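Malonyl CoA-ACP transacylase (Xanthomonas oryzae pv. oryzae, PDB 3K89) probably catalyses transfer of the malonyl group from coenzyme A to holo acyl carrier protein, supplying malonyl-ACP for fatty acid synthesis. Local coordinates at residues L95-A100 and V250-L255. Sequence-based numbering, arbitrary orientation.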
loop_
_atom_site.group_PDB
_atom_site.type_symbol
_atom_site.label_atom_id
_atom_site.label_comp_id
_atom_site.label_asym_id
_atom_site.label_seq_id
_atom_site.Cartn_x
_atom_site.Cartn_y
_atom_site.Cartn_z
ATOM N N LEU A 95 1.360 -1.637 -2.589
ATOM C CA LEU A 95 0.274 -2.398 -3.210
ATOM C C LEU A 95 -0.967 -1.515 -3.378
ATOM O O LEU A 95 -1.668 -1.606 -4.395
ATOM C CB LEU A 95 -0.042 -3.651 -2.354
ATOM C CG LEU A 95 -1.212 -4.582 -2.729
ATOM C CD1 LEU A 95 -2.593 -4.026 -2.321
ATOM C CD2 LEU A 95 -1.207 -4.907 -4.220
ATOM N N GLY A 96 -1.244 -0.661 -2.386
ATOM C CA GLY A 96 -2.454 0.166 -2.428
ATOM C C GLY A 96 -2.549 1.089 -3.625
ATOM O O GLY A 96 -3.642 1.495 -4.005
ATOM N N GLU A 97 -1.417 1.455 -4.203
ATOM C CA GLU A 97 -1.429 2.271 -5.421
ATOM C C GLU A 97 -2.123 1.512 -6.562
ATOM O O GLU A 97 -2.796 2.108 -7.416
ATOM C CB GLU A 97 0.011 2.630 -5.783
ATOM C CG GLU A 97 0.189 3.614 -6.930
ATOM C CD GLU A 97 1.543 4.288 -6.846
ATOM O OE1 GLU A 97 1.919 4.719 -5.736
ATOM O OE2 GLU A 97 2.236 4.393 -7.883
ATOM N N TYR A 98 -1.954 0.189 -6.587
ATOM C CA TYR A 98 -2.650 -0.614 -7.599
ATOM C C TYR A 98 -4.144 -0.680 -7.326
ATOM O O TYR A 98 -4.967 -0.597 -8.247
ATOM C CB TYR A 98 -2.039 -2.027 -7.615
ATOM C CG TYR A 98 -0.626 -2.016 -8.159
ATOM C CD1 TYR A 98 0.478 -1.720 -7.333
ATOM C CD2 TYR A 98 -0.390 -2.351 -9.490
ATOM C CE1 TYR A 98 1.771 -1.686 -7.845
ATOM C CE2 TYR A 98 0.889 -2.336 -10.008
ATOM C CZ TYR A 98 1.960 -2.009 -9.185
ATOM O OH TYR A 98 3.213 -2.001 -9.722
ATOM N N THR A 99 -4.497 -0.813 -6.053
ATOM C CA THR A 99 -5.905 -0.765 -5.672
ATOM C C THR A 99 -6.513 0.558 -6.149
ATOM O O THR A 99 -7.620 0.558 -6.695
ATOM C CB THR A 99 -6.057 -0.925 -4.160
ATOM O OG1 THR A 99 -5.189 -1.989 -3.707
ATOM C CG2 THR A 99 -7.499 -1.273 -3.812
ATOM N N ALA A 100 -5.791 1.663 -5.956
ATOM C CA ALA A 100 -6.248 2.996 -6.393
ATOM C C ALA A 100 -6.472 3.037 -7.905
ATOM O O ALA A 100 -7.467 3.601 -8.374
ATOM C CB ALA A 100 -5.265 4.053 -5.970
ATOM N N VAL A 250 6.908 1.149 -12.130
ATOM C CA VAL A 250 8.198 0.453 -12.216
ATOM C C VAL A 250 9.165 1.063 -11.181
ATOM O O VAL A 250 9.757 0.347 -10.356
ATOM C CB VAL A 250 8.783 0.528 -13.640
ATOM C CG1 VAL A 250 10.263 0.051 -13.643
ATOM C CG2 VAL A 250 7.951 -0.334 -14.584
ATOM N N GLU A 251 9.318 2.385 -11.225
ATOM C CA GLU A 251 10.175 3.097 -10.285
ATOM C C GLU A 251 9.732 2.904 -8.848
ATOM O O GLU A 251 10.582 2.801 -7.958
ATOM C CB GLU A 251 10.211 4.580 -10.616
ATOM C CG GLU A 251 10.871 4.865 -11.941
ATOM C CD GLU A 251 10.708 6.330 -12.341
ATOM O OE1 GLU A 251 10.062 7.108 -11.603
ATOM O OE2 GLU A 251 11.207 6.695 -13.411
ATOM N N GLN A 252 8.413 2.859 -8.612
ATOM C CA GLN A 252 7.884 2.621 -7.269
ATOM C C GLN A 252 8.553 1.425 -6.595
ATOM O O GLN A 252 8.813 1.461 -5.391
ATOM C CB GLN A 252 6.364 2.371 -7.320
ATOM C CG GLN A 252 5.697 2.458 -5.953
ATOM C CD GLN A 252 4.596 1.442 -5.760
ATOM O OE1 GLN A 252 4.806 0.244 -5.970
ATOM N NE2 GLN A 252 3.411 1.900 -5.331
ATOM N N LEU A 253 8.813 0.358 -7.357
ATOM C CA LEU A 253 9.189 -0.910 -6.728
ATOM C C LEU A 253 10.546 -0.874 -6.039
ATOM O O LEU A 253 10.758 -1.580 -5.036
ATOM C CB LEU A 253 9.160 -2.031 -7.772
ATOM C CG LEU A 253 8.965 -3.427 -7.181
ATOM C CD1 LEU A 253 7.542 -3.624 -6.697
ATOM C CD2 LEU A 253 9.330 -4.507 -8.172
ATOM N N TYR A 254 11.458 -0.064 -6.567
ATOM C CA TYR A 254 12.845 -0.046 -6.057
ATOM C C TYR A 254 13.229 1.270 -5.400
ATOM O O TYR A 254 14.357 1.425 -4.925
ATOM C CB TYR A 254 13.858 -0.423 -7.149
ATOM C CG TYR A 254 13.896 0.478 -8.366
ATOM C CD1 TYR A 254 13.140 0.172 -9.488
ATOM C CD2 TYR A 254 14.713 1.613 -8.406
ATOM C CE1 TYR A 254 13.180 0.972 -10.631
ATOM C CE2 TYR A 254 14.761 2.430 -9.543
ATOM C CZ TYR A 254 13.992 2.099 -10.651
ATOM O OH TYR A 254 14.017 2.887 -11.790
ATOM N N LEU A 255 12.287 2.209 -5.362
ATOM C CA LEU A 255 12.496 3.501 -4.706
ATOM C C LEU A 255 11.564 3.664 -3.500
ATOM O O LEU A 255 10.557 2.977 -3.393
ATOM C CB LEU A 255 12.320 4.636 -5.721
ATOM C CG LEU A 255 13.395 4.694 -6.812
ATOM C CD1 LEU A 255 13.054 5.723 -7.862
ATOM C CD2 LEU A 255 14.788 4.963 -6.211
HETATM O O HOH W 1 5.329 -1.235 -8.175
#
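Q252 reaches from helix 242-254 to helix 95-103 and puts its amide between the side chains of E97 and Y98. The amide nitrogen meets the carboxylate: Q252 NE2 gives a weak hydrogen bond to E97 OE1, 3.2 Å long and bent to 143° at the hydrogen. The two side chains come from opposite directions, with carboxylate and amide planes 65° apart. The CB methylene of E97 is also close, lying 3.5 Å from Q252 NE2. The other end of the amide points to the rim of Y98. Q252 OE1 sits at the edge of the phenol ring, near its plane, 4.1 Å from Y98 CE1, and a water completes the link, accepting from Y98 OH at 2.7 Å and donating to Q252 OE1 at 2.7 Å. With CG anti to the backbone N and a bend at chi2 (-142°), the glutamine still spans the gap between the segments, whose nearest CA atoms, those of E97 and Q252, are 9.5 Å apart.

G96 closes a GxSxG sequence that opens at G92 and has S94 at its centre, consistent with the nucleophile elbow of the acyltransferase fold, in which a strand of the parallel sheet turns sharply into a helix. S94 and H203 are the predicted active-site residues, and the Q252 side chain lies about 4 Å from each of theirs at nearest approach.

Two further bonds grip the amide, one at each end: R119 of helix 109-126 donates to Q252 OE1, while Q252 NE2 also donates to the backbone carbonyl O of S94, tying it to the elbow. E97 OE1 also accepts a hydrogen bond from the backbone N of N233. On the backbone of Q252, the carbonyl O accepts from H203 ND1, and H203 also pairs with L253 through backbone hydrogen bonding.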